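Local atomic coordinates of periplasmic binding protein/LacI transcriptional regulator (Burkholderia multivorans, PDB entry 4YLE), a protein that probably acts as the solute-binding component of an ABC transporter, perhaps for simple sugars, holding its ligand between two lobes. Residues F47-N52 / Q277-Q282; V38-A43 / V97-D102; A43-L48 / D257-I262. All coordinates share one frame; numbering follows the deposited sequence.

Contact 1: residues F47-N52 / Q277-Q282; sequences FLTMEN and QYAAKQ
Met50, a selenomethionine, meets the first turn of helix 279-295 through nearly the whole length of its side chain; within this contact Ala279 supplies its partners, and Met39 of strand 34-39 also packs on it. The chain leaves the backbone with CB 3.8 Å from Ala279 CB, methylene against methyl. Because CG stands anti to the backbone N (chi1 -177°), it is carried alongside the alanine main chain, within 3.4 Å of Ala279 O, a polar neighbour for a methylene. The chain bends about the CG-SE bond (chi3 -75°), which brings CE to 3.7 Å from Ala279 O. Two helices of the periplasmic-binding-protein fold are joined here: helix 45-60 follows strand 34-39, helix 279-295 follows strand 274-276, and both strands belong to the same mixed sheet. Their backbones come very near each other, with Met50 CA 4.1 Å from Ala280 N, an approach made possible by the small alanines. On the more exposed flank Thr49 adds two looser contacts, CG2 to Ala279 CB at 4.3 Å and its backbone O to Ala280 CB at 4.1 Å, while its hydroxyl is engaged with Glu45 O within its own helix. At the start of the other helix, Gln282 NE2 donates to Gln277 O at 2.9 Å and also to Gln277 OE1, from above the plane of each carbonyl; Gln277 NE2 in turn bonds the unknown ligand.

Contact 2: residues V38-A43 / V97-D102; sequences VMKSLA and VLAPAD
Val38 and Leu98 lie on the same face of the sheet and cross obliquely, branch against branch: Val38 CG1 meets Leu98 CD1 at 3.4 Å, tighter than usual for two methyls. Val38 CG1 (chi1 174°) and Leu98 CG both stand anti to their own backbone N, and chi2 of Leu98 (67°) then places CD1, so that the methyls meet on the face the two residues share. The backbones of the neighbouring parallel strands 34-39 and 95-98 fix this register with two nearly straight bonds, Val38 N to Val97 O at 2.8 Å and Ala99 N to Val38 O at 2.9 Å. Beyond the bridge the chains run on at the carboxyl-terminal end of the parallel strands, where such alpha/beta folds commonly place their binding sites, the first turning a corner at Lys40. Lys40 lays its aliphatic part across the loop that follows Leu98. Its CG sits 3.4 Å from Ala99 O, and CD lies 3.7 Å from Pro100 O and 3.9 Å from Ala101 CA. A bend at chi3 (-101°) then swings CE back, 4.1 Å from Ala99 CB. Gln81 of helix 78-90 ties the two segments together, its NE2 donating to both Met39 O and Ala99 O. The ammonium group lies near the unknown ligand and forms a salt bridge with Asp124, a carboxylate that probably stabilises the charged form of this buried lysine.

Contact 3: residues A43-L48 / D257-I262; sequences ANEFFL and DNINAI
Glu45 and Asn260 are joined by a two-pronged grip: Asn260 N donates to Glu45 OE2 at 2.9 Å, nearly straight at 172°, and Asn260 ND2 reaches Glu45 OE1 at 3.0 Å along a more bent path. Glu45 CG stands anti to the backbone N (chi1 -157°), and the chain runs extended beyond it to Asn260. Each donor lies out of the carboxylate plane, and carboxylate and amide planes stand 70° apart. A second polar link runs through a water, which donates to Asn44 OD1 and to Asp257 OD2, the latter at 2.8 Å. Asn44 OD1 also accepts from Phe46 N at 3.0 Å, the N-cap bond of helix 45-60. Asn44 ND2 also bonds Glu75, Asp257 OD1 Gln277, and Asn260 OD1 Lys263. Outward from these bonds, Ile259 CG2 packs 4.0 Å from Glu45 CB, while the Asp257 carboxylate lies obliquely by the Phe46 ring, OD1 3.7 Å from CD1. The contact spans the cleft, from a helix of the mixed-sheet lobe to the loop after strand 252-254 of the parallel-sheet lobe, consistent with a closed state. Asn44 ND2 and Asp257 OD2 both bond the unknown ligand, which implies that interlobe links and ligand binding probably support each other.

Helix 45-60 and the loop leading into it connect all three contacts. Contacts 1 and 3 use successive turns of that helix, their centres about 9 Å apart, and Gln277 NE2 reaches across to Asp257 OD1 at 3.0 Å, a probable hydrogen bond. Contact 2 lies about 11 Å from contact 1 and about 14 Å from contact 3, centre to centre; Phe47 bridges the gap, its CZ 3.4 Å from Lys40 CE. Around the unknown ligand, Lys40 of contact 2 and Asp257 of contact 3 each approach to about 3 Å, nearest atoms, from different lobes, whereas the Met50 side chain of contact 1 stays about 7 Å away.

Contact 1: residues F47-N52 / Q277-Q282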
loop_
_atom_site.group_PDB
_atom_site.type_symbol
_atom_site.label_atom_id
_atom_site.label_comp_id
_atom_site.label_asym_id
_atom_site.label_seq_id
_atom_site.Cartn_x
_atom_site.Cartn_y
_atom_site.Cartn_z
ATOM N N PHE A 47 5.269 -0.775 -6.590
ATOM C CA PHE A 47 6.292 0.242 -6.433
ATOM C C PHE A 47 7.095 0.460 -7.678
ATOM O O PHE A 47 7.591 1.581 -7.904
ATOM C CB PHE A 47 7.157 -0.101 -5.225
ATOM C CG PHE A 47 6.389 0.014 -3.957
ATOM C CD1 PHE A 47 5.979 1.260 -3.514
ATOM C CD2 PHE A 47 5.998 -1.105 -3.261
ATOM C CE1 PHE A 47 5.212 1.373 -2.365
ATOM C CE2 PHE A 47 5.233 -0.998 -2.114
ATOM C CZ PHE A 47 4.825 0.242 -1.683
ATOM N N LEU A 48 7.245 -0.575 -8.506
ATOM C CA LEU A 48 7.916 -0.362 -9.778
ATOM C C LEU A 48 7.086 0.587 -10.639
ATOM O O LEU A 48 7.641 1.486 -11.267
ATOM C CB LEU A 48 8.181 -1.684 -10.477
ATOM C CG LEU A 48 9.044 -2.598 -9.593
ATOM C CD1 LEU A 48 9.299 -3.874 -10.355
ATOM C CD2 LEU A 48 10.379 -1.954 -9.144
ATOM N N THR A 49 5.763 0.433 -10.595
ATOM C CA THR A 49 4.833 1.328 -11.287
ATOM C C THR A 49 4.916 2.745 -10.727
ATOM O O THR A 49 4.950 3.738 -11.463
ATOM C CB THR A 49 3.399 0.794 -11.160
ATOM O OG1 THR A 49 3.289 -0.401 -11.942
ATOM C CG2 THR A 49 2.373 1.812 -11.662
HETATM N N MSE A 50 4.985 2.837 -9.411
HETATM C CA MSE A 50 5.150 4.111 -8.742
HETATM C C MSE A 50 6.442 4.783 -9.184
HETATM O O MSE A 50 6.428 5.965 -9.540
HETATM C CB MSE A 50 5.169 3.937 -7.219
HETATM C CG MSE A 50 5.278 5.230 -6.478
HETATM SE SE MSE A 50 5.436 5.011 -4.550
HETATM C CE MSE A 50 3.584 4.575 -4.248
ATOM N N GLU A 51 7.544 4.037 -9.132
ATOM C CA GLU A 51 8.867 4.549 -9.510
ATOM C C GLU A 51 8.881 5.040 -10.943
ATOM O O GLU A 51 9.385 6.134 -11.226
ATOM C CB GLU A 51 9.936 3.463 -9.302
ATOM C CG GLU A 51 11.339 3.969 -9.424
ATOM C CD GLU A 51 12.379 2.872 -9.265
ATOM O OE1 GLU A 51 12.107 1.736 -9.696
ATOM O OE2 GLU A 51 13.455 3.156 -8.703
ATOM N N ASN A 52 8.288 4.267 -11.845
ATOM C CA ASN A 52 8.276 4.668 -13.243
ATOM C C ASN A 52 7.533 5.987 -13.400
ATOM O O ASN A 52 7.996 6.874 -14.115
ATOM C CB ASN A 52 7.649 3.592 -14.125
ATOM C CG ASN A 52 8.514 2.361 -14.227
ATOM O OD1 ASN A 52 9.739 2.441 -14.107
ATOM N ND2 ASN A 52 7.881 1.209 -14.434
ATOM N N GLN A 277 -5.320 1.989 -6.937
ATOM C CA GLN A 277 -5.100 3.104 -5.996
ATOM C C GLN A 277 -4.012 4.030 -6.512
ATOM O O GLN A 277 -3.510 4.888 -5.768
ATOM C CB GLN A 277 -4.748 2.600 -4.587
ATOM C CG GLN A 277 -3.477 1.758 -4.543
ATOM C CD GLN A 277 -2.879 1.605 -3.153
ATOM O OE1 GLN A 277 -2.913 2.528 -2.357
ATOM N NE2 GLN A 277 -2.307 0.439 -2.868
ATOM N N TYR A 278 -3.655 3.872 -7.782
ATOM C CA TYR A 278 -2.881 4.881 -8.489
ATOM C C TYR A 278 -1.547 5.228 -7.826
ATOM O O TYR A 278 -1.300 6.348 -7.317
ATOM C CB TYR A 278 -3.766 6.099 -8.671
ATOM C CG TYR A 278 -5.058 5.710 -9.378
ATOM C CD1 TYR A 278 -5.027 5.220 -10.674
ATOM C CD2 TYR A 278 -6.294 5.838 -8.763
ATOM C CE1 TYR A 278 -6.197 4.851 -11.333
ATOM C CE2 TYR A 278 -7.477 5.484 -9.430
ATOM C CZ TYR A 278 -7.416 4.990 -10.705
ATOM O OH TYR A 278 -8.583 4.647 -11.387
ATOM N N ALA A 279 -0.651 4.266 -7.914
ATOM C CA ALA A 279 0.684 4.388 -7.354
ATOM C C ALA A 279 1.461 5.602 -7.856
ATOM O O ALA A 279 2.081 6.343 -7.071
ATOM C CB ALA A 279 1.449 3.134 -7.647
ATOM N N ALA A 280 1.458 5.786 -9.169
ATOM C CA ALA A 280 2.229 6.828 -9.792
ATOM C C ALA A 280 1.662 8.163 -9.319
ATOM O O ALA A 280 2.406 9.076 -9.047
ATOM C CB ALA A 280 2.165 6.722 -11.293
ATOM N N LYS A 281 0.338 8.274 -9.270
ATOM C CA LYS A 281 -0.298 9.502 -8.790
ATOM C C LYS A 281 0.148 9.841 -7.374
ATOM O O LYS A 281 0.450 10.983 -7.093
ATOM C CB LYS A 281 -1.819 9.369 -8.838
ATOM C CG LYS A 281 -2.559 10.614 -8.315
ATOM C CD LYS A 281 -4.014 10.267 -7.979
ATOM C CE LYS A 281 -4.890 10.377 -9.154
ATOM N NZ LYS A 281 -5.034 11.784 -9.597
ATOM N N GLN A 282 0.199 8.843 -6.489
ATOM C CA GLN A 282 0.574 9.118 -5.101
ATOM C C GLN A 282 1.959 9.708 -5.022
ATOM O O GLN A 282 2.185 10.728 -4.296
ATOM C CB GLN A 282 0.486 7.875 -4.248
ATOM C CG GLN A 282 -0.921 7.372 -4.087
ATOM C CD GLN A 282 -0.984 6.230 -3.124
ATOM O OE1 GLN A 282 -0.495 6.329 -2.010
ATOM N NE2 GLN A 282 -1.624 5.136 -3.535
#

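Contact 2: residues V38-A43 / V97-D102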
loop_
_atom_site.group_PDB
_atom_site.type_symbol
_atom_site.label_atom_id
_atom_site.label_comp_id
_atom_site.label_asym_id
_atom_site.label_seq_id
_atom_site.Cartn_x
_atom_site.Cartn_y
_atom_site.Cartn_z
ATOM N N VAL A 38 11.199 7.428 -1.255
ATOM C CA VAL A 38 11.604 6.236 -0.503
ATOM C C VAL A 38 10.421 5.291 -0.409
ATOM O O VAL A 38 9.421 5.617 0.198
ATOM C CB VAL A 38 12.115 6.636 0.887
ATOM C CG1 VAL A 38 12.410 5.393 1.778
ATOM C CG2 VAL A 38 13.368 7.504 0.730
HETATM N N MSE A 39 10.555 4.131 -1.048
HETATM C CA MSE A 39 9.451 3.210 -1.249
HETATM C C MSE A 39 9.653 1.944 -0.442
HETATM O O MSE A 39 10.600 1.828 0.297
HETATM C CB MSE A 39 9.331 2.880 -2.729
HETATM C CG MSE A 39 9.026 4.125 -3.541
HETATM SE SE MSE A 39 8.953 3.757 -5.466
HETATM C CE MSE A 39 10.895 3.675 -5.737
ATOM N N LYS A 40 8.735 1.009 -0.589
ATOM C CA LYS A 40 8.891 -0.280 0.059
ATOM C C LYS A 40 9.464 -1.239 -0.969
ATOM O O LYS A 40 10.461 -0.939 -1.624
ATOM C CB LYS A 40 7.564 -0.757 0.642
ATOM C CG LYS A 40 7.061 0.092 1.820
ATOM C CD LYS A 40 5.588 -0.240 2.246
ATOM C CE LYS A 40 4.603 0.811 1.686
ATOM N NZ LYS A 40 3.217 0.275 1.453
ATOM N N SER A 41 8.847 -2.394 -1.120
ATOM C CA SER A 41 9.511 -3.470 -1.821
ATOM C C SER A 41 9.641 -3.309 -3.307
ATOM O O SER A 41 8.653 -3.193 -4.045
ATOM C CB SER A 41 8.771 -4.774 -1.567
ATOM O OG SER A 41 9.369 -5.777 -2.348
ATOM N N LEU A 42 10.886 -3.381 -3.747
ATOM C CA LEU A 42 11.218 -3.330 -5.152
ATOM C C LEU A 42 10.793 -4.590 -5.900
ATOM O O LEU A 42 10.735 -4.604 -7.124
ATOM C CB LEU A 42 12.732 -3.116 -5.285
ATOM C CG LEU A 42 13.140 -1.749 -4.736
ATOM C CD1 LEU A 42 14.663 -1.584 -4.816
ATOM C CD2 LEU A 42 12.400 -0.595 -5.461
ATOM N N ALA A 43 10.474 -5.641 -5.168
ATOM C CA ALA A 43 9.967 -6.838 -5.805
ATOM C C ALA A 43 8.558 -6.553 -6.372
ATOM O O ALA A 43 8.188 -7.059 -7.440
ATOM C CB ALA A 43 9.956 -7.985 -4.815
ATOM N N VAL A 97 9.905 12.039 0.195
ATOM C CA VAL A 97 8.568 11.538 -0.013
ATOM C C VAL A 97 8.625 10.066 0.366
ATOM O O VAL A 97 9.304 9.296 -0.307
ATOM C CB VAL A 97 8.115 11.701 -1.466
ATOM C CG1 VAL A 97 6.729 11.157 -1.646
ATOM C CG2 VAL A 97 8.162 13.204 -1.879
ATOM N N LEU A 98 7.959 9.700 1.461
ATOM C CA LEU A 98 8.174 8.409 2.075
ATOM C C LEU A 98 6.888 7.581 2.087
ATOM O O LEU A 98 5.847 8.075 2.532
ATOM C CB LEU A 98 8.674 8.596 3.508
ATOM C CG LEU A 98 8.787 7.333 4.371
ATOM C CD1 LEU A 98 9.873 6.415 3.847
ATOM C CD2 LEU A 98 9.033 7.738 5.831
ATOM N N ALA A 99 6.982 6.337 1.588
ATOM C CA ALA A 99 5.945 5.285 1.759
ATOM C C ALA A 99 6.424 4.311 2.837
ATOM O O ALA A 99 7.186 3.395 2.539
ATOM C CB ALA A 99 5.689 4.531 0.450
ATOM N N PRO A 100 6.017 4.527 4.104
ATOM C CA PRO A 100 6.733 3.845 5.196
ATOM C C PRO A 100 6.375 2.371 5.351
ATOM O O PRO A 100 5.205 1.994 5.202
ATOM C CB PRO A 100 6.318 4.654 6.431
ATOM C CG PRO A 100 5.046 5.290 6.083
ATOM C CD PRO A 100 5.072 5.543 4.607
ATOM N N ALA A 101 7.381 1.551 5.638
ATOM C CA ALA A 101 7.197 0.104 5.772
ATOM C C ALA A 101 6.492 -0.267 7.078
ATOM O O ALA A 101 5.931 -1.374 7.203
ATOM C CB ALA A 101 8.537 -0.601 5.691
ATOM N N ASP A 102 6.553 0.658 8.038
ATOM C CA ASP A 102 5.969 0.516 9.374
ATOM C C ASP A 102 5.408 1.876 9.784
ATOM O O ASP A 102 6.109 2.870 9.669
ATOM C CB ASP A 102 7.036 0.055 10.360
ATOM C CG ASP A 102 6.477 -0.316 11.713
ATOM O OD1 ASP A 102 5.767 0.508 12.326
ATOM O OD2 ASP A 102 6.770 -1.440 12.178
#

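Contact 3: residues A43-L48 / D257-I262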
loop_
_atom_site.group_PDB
_atom_site.type_symbol
_atom_site.label_atom_id
_atom_site.label_comp_id
_atom_site.label_asym_id
_atom_site.label_seq_id
_atom_site.Cartn_x
_atom_site.Cartn_y
_atom_site.Cartn_z
ATOM N N ALA A 43 10.474 -5.641 -5.168
ATOM C CA ALA A 43 9.967 -6.838 -5.805
ATOM C C ALA A 43 8.558 -6.553 -6.372
ATOM O O ALA A 43 8.188 -7.059 -7.440
ATOM C CB ALA A 43 9.956 -7.985 -4.815
ATOM N N ASN A 44 7.836 -5.658 -5.690
ATOM C CA ASN A 44 6.382 -5.480 -5.837
ATOM C C ASN A 44 6.101 -4.558 -7.007
ATOM O O ASN A 44 6.589 -3.416 -7.008
ATOM C CB ASN A 44 5.830 -4.893 -4.539
ATOM C CG ASN A 44 4.312 -4.763 -4.519
ATOM O OD1 ASN A 44 3.630 -4.903 -5.536
ATOM N ND2 ASN A 44 3.783 -4.503 -3.329
ATOM N N GLU A 45 5.379 -5.035 -8.020
ATOM C CA GLU A 45 5.122 -4.169 -9.162
ATOM C C GLU A 45 4.451 -2.845 -8.808
ATOM O O GLU A 45 4.587 -1.864 -9.530
ATOM C CB GLU A 45 4.250 -4.841 -10.205
ATOM C CG GLU A 45 4.478 -4.166 -11.569
ATOM C CD GLU A 45 3.415 -4.460 -12.594
ATOM O OE1 GLU A 45 3.740 -5.240 -13.518
ATOM O OE2 GLU A 45 2.287 -3.891 -12.488
ATOM N N PHE A 46 3.674 -2.832 -7.740
ATOM C CA PHE A 46 3.079 -1.584 -7.285
ATOM C C PHE A 46 4.128 -0.472 -7.194
ATOM O O PHE A 46 3.918 0.658 -7.653
ATOM C CB PHE A 46 2.421 -1.796 -5.932
ATOM C CG PHE A 46 1.770 -0.550 -5.373
ATOM C CD1 PHE A 46 0.499 -0.163 -5.773
ATOM C CD2 PHE A 46 2.422 0.212 -4.418
ATOM C CE1 PHE A 46 -0.094 0.985 -5.244
ATOM C CE2 PHE A 46 1.842 1.332 -3.876
ATOM C CZ PHE A 46 0.583 1.736 -4.294
ATOM N N PHE A 47 5.269 -0.775 -6.590
ATOM C CA PHE A 47 6.292 0.242 -6.433
ATOM C C PHE A 47 7.095 0.460 -7.678
ATOM O O PHE A 47 7.591 1.581 -7.904
ATOM C CB PHE A 47 7.157 -0.101 -5.225
ATOM C CG PHE A 47 6.389 0.014 -3.957
ATOM C CD1 PHE A 47 5.979 1.260 -3.514
ATOM C CD2 PHE A 47 5.998 -1.105 -3.261
ATOM C CE1 PHE A 47 5.212 1.373 -2.365
ATOM C CE2 PHE A 47 5.233 -0.998 -2.114
ATOM C CZ PHE A 47 4.825 0.242 -1.683
ATOM N N LEU A 48 7.245 -0.575 -8.506
ATOM C CA LEU A 48 7.916 -0.362 -9.778
ATOM C C LEU A 48 7.086 0.587 -10.639
ATOM O O LEU A 48 7.641 1.486 -11.267
ATOM C CB LEU A 48 8.181 -1.684 -10.477
ATOM C CG LEU A 48 9.044 -2.598 -9.593
ATOM C CD1 LEU A 48 9.299 -3.874 -10.355
ATOM C CD2 LEU A 48 10.379 -1.954 -9.144
ATOM N N ASP A 257 -4.542 -3.385 -5.854
ATOM C CA ASP A 257 -3.360 -2.705 -6.473
ATOM C C ASP A 257 -3.487 -2.607 -7.987
ATOM O O ASP A 257 -2.898 -1.712 -8.603
ATOM C CB ASP A 257 -1.994 -3.375 -6.191
ATOM C CG ASP A 257 -1.488 -3.133 -4.761
ATOM O OD1 ASP A 257 -2.042 -2.256 -4.075
ATOM O OD2 ASP A 257 -0.558 -3.849 -4.328
ATOM N N ASN A 258 -4.193 -3.556 -8.595
ATOM C CA ASN A 258 -4.261 -3.664 -10.045
ATOM C C ASN A 258 -2.885 -3.753 -10.730
ATOM O O ASN A 258 -2.606 -3.037 -11.717
ATOM C CB ASN A 258 -5.061 -2.493 -10.592
ATOM C CG ASN A 258 -5.525 -2.706 -12.006
ATOM O OD1 ASN A 258 -5.701 -3.839 -12.473
ATOM N ND2 ASN A 258 -5.701 -1.603 -12.724
ATOM N N ILE A 259 -2.019 -4.642 -10.239
ATOM C CA ILE A 259 -0.741 -4.861 -10.927
ATOM C C ILE A 259 -0.927 -5.649 -12.219
ATOM O O ILE A 259 -1.890 -6.391 -12.369
ATOM C CB ILE A 259 0.293 -5.583 -10.033
ATOM C CG1 ILE A 259 -0.174 -7.007 -9.718
ATOM C CG2 ILE A 259 0.546 -4.732 -8.779
ATOM C CD1 ILE A 259 0.782 -7.827 -8.866
ATOM N N ASN A 260 -0.006 -5.476 -13.162
ATOM C CA ASN A 260 -0.128 -6.172 -14.439
ATOM C C ASN A 260 -0.282 -7.660 -14.267
ATOM O O ASN A 260 -1.031 -8.287 -15.008
ATOM C CB ASN A 260 1.079 -5.904 -15.332
ATOM C CG ASN A 260 1.085 -4.506 -15.841
ATOM O OD1 ASN A 260 0.067 -4.036 -16.343
ATOM N ND2 ASN A 260 2.214 -3.804 -15.687
ATOM N N ALA A 261 0.421 -8.236 -13.295
ATOM C CA ALA A 261 0.385 -9.693 -13.138
ATOM C C ALA A 261 -1.046 -10.163 -12.866
ATOM O O ALA A 261 -1.388 -11.305 -13.147
ATOM C CB ALA A 261 1.328 -10.142 -12.024
ATOM N N ILE A 262 -1.890 -9.279 -12.342
ATOM C CA ILE A 262 -3.246 -9.686 -11.969
ATOM C C ILE A 262 -4.203 -9.653 -13.163
ATOM O O ILE A 262 -5.294 -10.222 -13.122
ATOM C CB ILE A 262 -3.799 -8.793 -10.812
ATOM C CG1 ILE A 262 -4.644 -9.634 -9.855
ATOM C CG2 ILE A 262 -4.602 -7.609 -11.313
ATOM C CD1 ILE A 262 -3.812 -10.539 -8.944
HETATM O O HOH W 1 0.704 -6.191 -5.034
#